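Long-range contact in DUF724 domain-containing protein 6-like (Raphanus sativus, PDB 5ZWX), which binds the histone mark H3K9me2 through its paired Agenet domains and, like its Arabidopsis counterpart, probably links it to DNA methylation in heterochromatin: residues V74-E86 and R140-I154. Numbering follows the deposited sequence.
Sequences VGQLRPPAPAVSE and RFHREWVNGAWRPPI
P82 and P79 each press a ring carbon onto a tryptophan of the hairpin formed by strands 144-146 and 149-151, a compact example of CH-pi packing by a proline-rich segment. CG of P82 stands 3.5 Å from the centroid of the five-membered ring of W150, only 5° off its normal, while P79 CD lies over the corresponding ring of W145. The other face of W150 receives the rim of W145, and the turn at G148 and A149 backs W145, so both indoles are sandwiched. Meanwhile R143 lays its guanidinium face along P82 CB, its NH1 tethered to P152 O at 2.9 Å.

R78 provides the polar half. Its CG sits between the backbone N and the carbonyl carbon (chi1 69°), and the chain then runs out straight across W150, bringing NH1 to donate to R143 O (2.8 Å), an oxygen lying 20° out of the guanidinium plane. Two in-plane waters continue the grip: one joins R78 NH2 to R143 N, the other joins NH1 to W145 N and E144 OE1. R78 NH2 and R140 NH2 approach to 3.3 Å, but E21 forms salt bridges to both arginines and D100 binds R140 NE, which should offset the like charges; the A81 methyl covers a face of the R140 guanidinium (CB to NH1 3.4 Å).

On the solvent side, exposed I154 touches P82 through CD1, and V84-E86 are poorly ordered. Dispersion and weak CH-pi contacts thus hold the prolines, whereas buried R78 ties strand 77-78 to the hairpin, which may limit movement between the two halves of the cassette.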
ATOM      1  N   VAL A  74      -5.541 -11.950  -7.115  1.00 31.77           N
ATOM      2  CA  VAL A  74      -6.343 -10.754  -7.298  1.00 29.56           C
ATOM      3  C   VAL A  74      -6.638 -10.027  -5.965  1.00 31.17           C
ATOM      4  O   VAL A  74      -6.536  -8.799  -5.878  1.00 29.14           O
ATOM      5  CB  VAL A  74      -7.661 -11.121  -8.015  1.00 30.71           C
ATOM      6  CG1 VAL A  74      -8.633  -9.948  -7.973  1.00 32.60           C
ATOM      7  CG2 VAL A  74      -7.340 -11.513  -9.455  1.00 35.03           C
ATOM      8  N   GLY A  75      -6.966 -10.784  -4.921  1.00 29.71           N
ATOM      9  CA  GLY A  75      -7.321 -10.200  -3.637  1.00 27.17           C
ATOM     10  C   GLY A  75      -6.170  -9.465  -2.932  1.00 30.27           C
ATOM     11  O   GLY A  75      -6.397  -8.818  -1.911  1.00 31.33           O
ATOM     12  N   GLN A  76      -4.966  -9.538  -3.497  1.00 25.34           N
ATOM     13  CA  GLN A  76      -3.818  -8.783  -2.945  1.00 25.80           C
ATOM     14  C   GLN A  76      -3.749  -7.355  -3.502  1.00 32.86           C
ATOM     15  O   GLN A  76      -2.955  -6.545  -3.040  1.00 30.06           O
ATOM     16  CB  GLN A  76      -2.513  -9.501  -3.242  1.00 27.95           C
ATOM     17  CG  GLN A  76      -2.342 -10.763  -2.466  1.00 31.21           C
ATOM     18  CD  GLN A  76      -1.029 -11.450  -2.788  1.00 34.24           C
ATOM     19  OE1 GLN A  76      -1.018 -12.466  -3.463  1.00 33.45           O
ATOM     20  NE2 GLN A  76       0.086 -10.880  -2.332  1.00 34.11           N
ATOM     21  N   LEU A  77      -4.594  -7.044  -4.487  1.00 30.05           N
ATOM     22  CA  LEU A  77      -4.465  -5.774  -5.203  1.00 33.53           C
ATOM     23  C   LEU A  77      -5.633  -4.842  -4.927  1.00 28.97           C
ATOM     24  O   LEU A  77      -6.754  -5.309  -4.723  1.00 30.28           O
ATOM     25  CB  LEU A  77      -4.379  -6.020  -6.717  1.00 32.85           C
ATOM     26  CG  LEU A  77      -3.230  -6.938  -7.145  1.00 31.91           C
ATOM     27  CD1 LEU A  77      -3.189  -7.149  -8.664  1.00 33.09           C
ATOM     28  CD2 LEU A  77      -1.897  -6.361  -6.628  1.00 29.44           C
ATOM     29  N   ARG A  78      -5.359  -3.541  -4.925  1.00 30.70           N
ATOM     30  CA  ARG A  78      -6.433  -2.547  -4.923  1.00 32.37           C
ATOM     31  C   ARG A  78      -5.999  -1.357  -5.754  1.00 28.98           C
ATOM     32  O   ARG A  78      -4.837  -1.280  -6.135  1.00 34.21           O
ATOM     33  CB  ARG A  78      -6.803  -2.141  -3.506  1.00 26.84           C
ATOM     34  CG  ARG A  78      -5.670  -1.305  -2.804  1.00 24.90           C
ATOM     35  CD  ARG A  78      -6.004  -1.060  -1.338  1.00 28.09           C
ATOM     36  NE  ARG A  78      -5.210   0.090  -0.834  1.00 25.91           N
ATOM     37  CZ  ARG A  78      -5.445   0.705   0.328  1.00 29.34           C
ATOM     38  NH1 ARG A  78      -6.421   0.275   1.125  1.00 31.62           N
ATOM     39  NH2 ARG A  78      -4.710   1.750   0.689  1.00 27.92           N
ATOM     40  N   PRO A  79      -6.934  -0.445  -6.111  1.00 30.97           N
ATOM     41  CA  PRO A  79      -6.467   0.662  -6.925  1.00 29.94           C
ATOM     42  C   PRO A  79      -5.624   1.607  -6.058  1.00 32.09           C
ATOM     43  O   PRO A  79      -5.701   1.468  -4.843  1.00 33.56           O
ATOM     44  CB  PRO A  79      -7.782   1.346  -7.409  1.00 35.45           C
ATOM     45  CG  PRO A  79      -8.870   0.392  -7.079  1.00 35.88           C
ATOM     46  CD  PRO A  79      -8.387  -0.372  -5.873  1.00 32.39           C
ATOM     47  N   PRO A  80      -4.877   2.529  -6.672  1.00 34.26           N
ATOM     48  CA  PRO A  80      -4.232   3.611  -5.914  1.00 42.28           C
ATOM     49  C   PRO A  80      -5.222   4.307  -4.994  1.00 41.47           C
ATOM     50  O   PRO A  80      -6.347   4.564  -5.379  1.00 38.52           O
ATOM     51  CB  PRO A  80      -3.762   4.575  -7.001  1.00 45.80           C
ATOM     52  CG  PRO A  80      -3.663   3.749  -8.221  1.00 44.60           C
ATOM     53  CD  PRO A  80      -4.759   2.758  -8.124  1.00 39.45           C
ATOM     54  N   ALA A  81      -4.798   4.595  -3.775  1.00 41.80           N
ATOM     55  CA  ALA A  81      -5.628   5.295  -2.822  1.00 42.67           C
ATOM     56  C   ALA A  81      -6.122   6.612  -3.441  1.00 40.83           C
ATOM     57  O   ALA A  81      -5.424   7.229  -4.248  1.00 43.25           O
ATOM     58  CB  ALA A  81      -4.828   5.559  -1.522  1.00 43.62           C
ATOM     59  N   PRO A  82      -7.326   7.039  -3.067  1.00 44.38           N
ATOM     60  CA  PRO A  82      -7.904   8.260  -3.636  1.00 52.23           C
ATOM     61  C   PRO A  82      -6.999   9.471  -3.421  1.00 59.59           C
ATOM     62  O   PRO A  82      -6.334   9.550  -2.378  1.00 58.40           O
ATOM     63  CB  PRO A  82      -9.221   8.400  -2.872  1.00 51.21           C
ATOM     64  CG  PRO A  82      -9.547   7.012  -2.460  1.00 48.31           C
ATOM     65  CD  PRO A  82      -8.239   6.396  -2.108  1.00 46.41           C
ATOM     66  N   ALA A  83      -6.961  10.376  -4.403  1.00 61.94           N
ATOM     67  CA  ALA A  83      -6.185  11.610  -4.305  1.00 67.28           C
ATOM     68  C   ALA A  83      -6.644  12.433  -3.110  1.00 72.73           C
ATOM     69  O   ALA A  83      -7.837  12.510  -2.823  1.00 74.87           O
ATOM     70  CB  ALA A  83      -6.310  12.427  -5.588  1.00 69.03           C
ATOM     71  N   VAL A  84      -5.695  13.056  -2.418  1.00 74.24           N
ATOM     72  CA  VAL A  84      -6.016  13.764  -1.193  1.00 76.69           C
ATOM     73  C   VAL A  84      -6.857  14.982  -1.514  1.00 80.29           C
ATOM     74  O   VAL A  84      -6.424  15.896  -2.218  1.00 81.81           O
ATOM     75  CB  VAL A  84      -4.755  14.175  -0.423  1.00 79.85           C
ATOM     76  CG1 VAL A  84      -5.118  15.070   0.753  1.00 86.15           C
ATOM     77  CG2 VAL A  84      -4.011  12.938   0.058  1.00 71.92           C
ATOM     78  N   SER A  85      -8.077  14.966  -0.996  1.00 83.49           N
ATOM     79  CA  SER A  85      -9.049  15.998  -1.294  1.00 89.45           C
ATOM     80  C   SER A  85      -8.672  17.340  -0.681  1.00 93.77           C
ATOM     81  O   SER A  85      -7.541  17.559  -0.231  1.00 94.39           O
ATOM     82  CB  SER A  85     -10.427  15.580  -0.797  1.00 93.69           C
ATOM     83  OG  SER A  85     -11.335  16.670  -0.805  1.00102.08           O
ATOM     84  N   GLU A  86      -9.639  18.240  -0.657  1.00 94.24           N
ATOM     85  CA  GLU A  86      -9.376  19.598  -0.236  1.00 99.95           C
ATOM     86  C   GLU A  86      -9.704  19.726   1.267  1.00 99.28           C
ATOM     87  O   GLU A  86      -9.040  20.464   2.045  1.00102.20           O
ATOM     88  CB  GLU A  86     -10.140  20.579  -1.156  1.00108.26           C
ATOM     89  CG  GLU A  86     -11.648  20.509  -1.144  1.00114.57           C
ATOM     90  CD  GLU A  86     -12.304  19.300  -1.791  1.00115.22           C
ATOM     91  OE1 GLU A  86     -11.583  18.413  -2.276  1.00112.36           O
ATOM     92  OE2 GLU A  86     -13.560  19.229  -1.772  1.00118.31           O
ATOM     93  N   ARG A 140      -0.662   9.339   5.412  1.00 26.60           N
ATOM     94  CA  ARG A 140      -1.932   9.555   4.712  1.00 30.69           C
ATOM     95  C   ARG A 140      -3.082   8.959   5.545  1.00 28.87           C
ATOM     96  O   ARG A 140      -2.893   8.024   6.281  1.00 26.57           O
ATOM     97  CB  ARG A 140      -1.882   8.930   3.311  1.00 29.06           C
ATOM     98  CG  ARG A 140      -1.789   7.406   3.315  1.00 25.46           C
ATOM     99  CD  ARG A 140      -1.664   6.807   1.862  1.00 28.80           C
ATOM    100  NE  ARG A 140      -1.708   5.332   1.855  1.00 27.15           N
ATOM    101  CZ  ARG A 140      -1.704   4.574   0.749  1.00 31.59           C
ATOM    102  NH1 ARG A 140      -1.612   5.134  -0.462  1.00 30.42           N
ATOM    103  NH2 ARG A 140      -1.776   3.243   0.853  1.00 29.54           N
ATOM    104  N   PHE A 141      -4.294   9.471   5.407  1.00 26.23           N
ATOM    105  CA  PHE A 141      -5.399   8.874   6.139  1.00 29.40           C
ATOM    106  C   PHE A 141      -5.655   7.537   5.511  1.00 35.37           C
ATOM    107  O   PHE A 141      -5.588   7.415   4.290  1.00 32.67           O
ATOM    108  CB  PHE A 141      -6.643   9.783   6.113  1.00 29.15           C
ATOM    109  CG  PHE A 141      -6.479  10.990   6.965  1.00 37.78           C
ATOM    110  CD1 PHE A 141      -6.549  10.880   8.340  1.00 39.58           C
ATOM    111  CD2 PHE A 141      -6.223  12.234   6.404  1.00 41.68           C
ATOM    112  CE1 PHE A 141      -6.380  11.999   9.154  1.00 46.92           C
ATOM    113  CE2 PHE A 141      -6.071  13.351   7.199  1.00 46.74           C
ATOM    114  CZ  PHE A 141      -6.143  13.234   8.581  1.00 44.23           C
ATOM    115  N   HIS A 142      -5.867   6.528   6.351  1.00 27.61           N
ATOM    116  CA  HIS A 142      -6.064   5.165   5.877  1.00 25.86           C
ATOM    117  C   HIS A 142      -7.441   5.015   5.235  1.00 27.40           C
ATOM    118  O   HIS A 142      -8.408   5.570   5.740  1.00 30.19           O
ATOM    119  CB  HIS A 142      -5.946   4.167   7.023  1.00 31.07           C
ATOM    120  CG  HIS A 142      -6.034   2.747   6.578  1.00 26.60           C
ATOM    121  ND1 HIS A 142      -4.976   2.082   5.989  1.00 31.29           N
ATOM    122  CD2 HIS A 142      -7.078   1.880   6.548  1.00 32.23           C
ATOM    123  CE1 HIS A 142      -5.347   0.860   5.665  1.00 31.10           C
ATOM    124  NE2 HIS A 142      -6.627   0.711   5.989  1.00 32.01           N
ATOM    125  N   ARG A 143      -7.503   4.275   4.139  1.00 28.33           N
ATOM    126  CA  ARG A 143      -8.780   3.951   3.488  1.00 32.19           C
ATOM    127  C   ARG A 143      -8.810   2.480   3.137  1.00 33.90           C
ATOM    128  O   ARG A 143      -7.745   1.858   2.998  1.00 31.03           O
ATOM    129  CB  ARG A 143      -8.990   4.790   2.224  1.00 34.86           C
ATOM    130  CG  ARG A 143      -9.089   6.287   2.458  1.00 38.87           C
ATOM    131  CD  ARG A 143     -10.254   6.892   1.646  1.00 55.55           C
ATOM    132  NE  ARG A 143      -9.999   8.298   1.348  1.00 69.08           N
ATOM    133  CZ  ARG A 143     -10.815   9.093   0.669  1.00 83.77           C
ATOM    134  NH1 ARG A 143     -11.971   8.635   0.199  1.00 83.61           N
ATOM    135  NH2 ARG A 143     -10.468  10.355   0.460  1.00101.89           N
ATOM    136  N   GLU A 144     -10.016   1.911   2.968  1.00 29.91           N
ATOM    137  CA  GLU A 144     -10.106   0.500   2.628  1.00 32.18           C
ATOM    138  C   GLU A 144     -10.866   0.380   1.334  1.00 34.69           C
ATOM    139  O   GLU A 144     -11.765   1.166   1.076  1.00 32.76           O
ATOM    140  CB  GLU A 144     -10.791  -0.319   3.727  1.00 42.26           C
ATOM    141  CG  GLU A 144      -9.945  -0.546   4.986  1.00 49.31           C
ATOM    142  CD  GLU A 144      -8.826  -1.586   4.826  1.00 47.27           C
ATOM    143  OE1 GLU A 144      -8.799  -2.367   3.854  1.00 51.04           O
ATOM    144  OE2 GLU A 144      -7.973  -1.646   5.711  1.00 45.34           O
ATOM    145  N   TRP A 145     -10.442  -0.550   0.499  1.00 34.56           N
ATOM    146  CA  TRP A 145     -11.120  -0.845  -0.760  1.00 34.29           C
ATOM    147  C   TRP A 145     -12.026  -2.033  -0.522  1.00 36.85           C
ATOM    148  O   TRP A 145     -11.575  -3.143  -0.347  1.00 35.83           O
ATOM    149  CB  TRP A 145     -10.088  -1.101  -1.850  1.00 32.71           C
ATOM    150  CG  TRP A 145     -10.614  -1.596  -3.114  1.00 39.73           C
ATOM    151  CD1 TRP A 145     -10.555  -2.876  -3.585  1.00 40.87           C
ATOM    152  CD2 TRP A 145     -11.278  -0.821  -4.116  1.00 38.51           C
ATOM    153  NE1 TRP A 145     -11.166  -2.947  -4.827  1.00 39.85           N
ATOM    154  CE2 TRP A 145     -11.594  -1.691  -5.178  1.00 43.13           C
ATOM    155  CE3 TRP A 145     -11.609   0.530  -4.226  1.00 43.56           C
ATOM    156  CZ2 TRP A 145     -12.258  -1.253  -6.329  1.00 47.92           C
ATOM    157  CZ3 TRP A 145     -12.271   0.961  -5.366  1.00 48.47           C
ATOM    158  CH2 TRP A 145     -12.582   0.073  -6.403  1.00 48.91           C
ATOM    159  N   VAL A 146     -13.328  -1.786  -0.469  1.00 41.04           N
ATOM    160  CA  VAL A 146     -14.262  -2.797  -0.034  1.00 39.62           C
ATOM    161  C   VAL A 146     -15.483  -2.738  -0.953  1.00 43.98           C
ATOM    162  O   VAL A 146     -16.018  -1.659  -1.236  1.00 45.04           O
ATOM    163  CB  VAL A 146     -14.665  -2.601   1.460  1.00 46.15           C
ATOM    164  CG1 VAL A 146     -15.544  -3.735   1.935  1.00 52.66           C
ATOM    165  CG2 VAL A 146     -13.413  -2.499   2.352  1.00 43.73           C
ATOM    166  N   ASN A 147     -15.873  -3.895  -1.460  1.00 44.63           N
ATOM    167  CA  ASN A 147     -17.035  -3.963  -2.350  1.00 49.98           C
ATOM    168  C   ASN A 147     -16.931  -3.027  -3.542  1.00 50.61           C
ATOM    169  O   ASN A 147     -17.901  -2.390  -3.912  1.00 52.36           O
ATOM    170  CB  ASN A 147     -18.301  -3.643  -1.570  1.00 55.64           C
ATOM    171  CG  ASN A 147     -19.045  -4.877  -1.161  1.00 64.69           C
ATOM    172  OD1 ASN A 147     -20.027  -5.266  -1.800  1.00 70.51           O
ATOM    173  ND2 ASN A 147     -18.575  -5.520  -0.097  1.00 64.06           N
ATOM    174  N   GLY A 148     -15.744  -2.921  -4.118  1.00 47.56           N
ATOM    175  CA  GLY A 148     -15.548  -2.095  -5.288  1.00 50.58           C
ATOM    176  C   GLY A 148     -15.627  -0.613  -5.030  1.00 52.87           C
ATOM    177  O   GLY A 148     -15.834   0.150  -5.970  1.00 57.14           O
ATOM    178  N   ALA A 149     -15.446  -0.187  -3.776  1.00 47.48           N
ATOM    179  CA  ALA A 149     -15.506   1.248  -3.471  1.00 46.61           C
ATOM    180  C   ALA A 149     -14.688   1.550  -2.235  1.00 44.19           C
ATOM    181  O   ALA A 149     -14.396   0.644  -1.477  1.00 36.33           O
ATOM    182  CB  ALA A 149     -16.948   1.715  -3.281  1.00 53.64           C
ATOM    183  N   TRP A 150     -14.342   2.814  -2.015  1.00 42.89           N
ATOM    184  CA  TRP A 150     -13.477   3.171  -0.883  1.00 46.00           C
ATOM    185  C   TRP A 150     -14.294   3.458   0.382  1.00 49.95           C
ATOM    186  O   TRP A 150     -15.434   3.954   0.311  1.00 47.40           O
ATOM    187  CB  TRP A 150     -12.609   4.387  -1.241  1.00 42.09           C
ATOM    188  CG  TRP A 150     -11.587   4.100  -2.296  1.00 39.68           C
ATOM    189  CD1 TRP A 150     -11.674   4.373  -3.623  1.00 44.77           C
ATOM    190  CD2 TRP A 150     -10.321   3.449  -2.103  1.00 38.54           C
ATOM    191  NE1 TRP A 150     -10.538   3.952  -4.277  1.00 40.07           N
ATOM    192  CE2 TRP A 150      -9.687   3.379  -3.363  1.00 39.70           C
ATOM    193  CE3 TRP A 150      -9.660   2.931  -0.986  1.00 35.14           C
ATOM    194  CZ2 TRP A 150      -8.428   2.801  -3.540  1.00 35.23           C
ATOM    195  CZ3 TRP A 150      -8.396   2.359  -1.159  1.00 34.95           C
ATOM    196  CH2 TRP A 150      -7.797   2.304  -2.420  1.00 32.99           C
ATOM    197  N   ARG A 151     -13.712   3.131   1.529  1.00 43.86           N
ATOM    198  CA  ARG A 151     -14.258   3.477   2.838  1.00 46.97           C
ATOM    199  C   ARG A 151     -13.208   4.218   3.640  1.00 48.96           C
ATOM    200  O   ARG A 151     -12.166   3.641   3.945  1.00 41.89           O
ATOM    201  CB  ARG A 151     -14.692   2.239   3.610  1.00 48.80           C
ATOM    202  CG  ARG A 151     -15.720   1.399   2.901  1.00 55.13           C
ATOM    203  CD  ARG A 151     -16.173   0.259   3.784  1.00 61.75           C
ATOM    204  NE  ARG A 151     -17.326  -0.420   3.200  1.00 68.71           N
ATOM    205  CZ  ARG A 151     -17.879  -1.517   3.702  1.00 72.48           C
ATOM    206  NH1 ARG A 151     -17.376  -2.069   4.801  1.00 74.48           N
ATOM    207  NH2 ARG A 151     -18.929  -2.066   3.101  1.00 73.30           N
ATOM    208  N   PRO A 152     -13.481   5.487   3.992  1.00 54.15           N
ATOM    209  CA  PRO A 152     -14.674   6.263   3.616  1.00 57.80           C
ATOM    210  C   PRO A 152     -14.702   6.600   2.118  1.00 60.03           C
ATOM    211  O   PRO A 152     -13.641   6.637   1.498  1.00 59.50           O
ATOM    212  CB  PRO A 152     -14.548   7.541   4.457  1.00 61.18           C
ATOM    213  CG  PRO A 152     -13.582   7.216   5.541  1.00 60.33           C
ATOM    214  CD  PRO A 152     -12.641   6.200   4.972  1.00 54.81           C
ATOM    215  N   PRO A 153     -15.893   6.824   1.541  1.00 62.76           N
ATOM    216  CA  PRO A 153     -15.967   6.987   0.081  1.00 65.52           C
ATOM    217  C   PRO A 153     -15.399   8.297  -0.477  1.00 70.10           C
ATOM    218  O   PRO A 153     -15.064   9.238   0.254  1.00 71.15           O
ATOM    219  CB  PRO A 153     -17.476   6.906  -0.205  1.00 68.36           C
ATOM    220  CG  PRO A 153     -18.129   7.285   1.069  1.00 70.29           C
ATOM    221  CD  PRO A 153     -17.231   6.766   2.156  1.00 65.68           C
ATOM    222  N   ILE A 154     -15.296   8.326  -1.802  1.00 72.04           N
ATOM    223  CA  ILE A 154     -14.830   9.495  -2.530  1.00 73.92           C
ATOM    224  C   ILE A 154     -15.950  10.508  -2.718  1.00 80.48           C
ATOM    225  O   ILE A 154     -17.047  10.322  -2.204  1.00 83.44           O
ATOM    226  CB  ILE A 154     -14.270   9.106  -3.908  1.00 72.92           C
ATOM    227  CG1 ILE A 154     -13.085   8.154  -3.735  1.00 63.20           C
ATOM    228  CG2 ILE A 154     -13.892  10.353  -4.702  1.00 79.13           C
ATOM    229  CD1 ILE A 154     -12.284   7.919  -4.993  1.00 61.15           C
TER
HETATM  230  O   HOH W   1      -4.895   3.629   2.717  1.00 26.91           O
HETATM  231  O   HOH W   2      -8.175  -2.126   1.295  1.00 29.31           O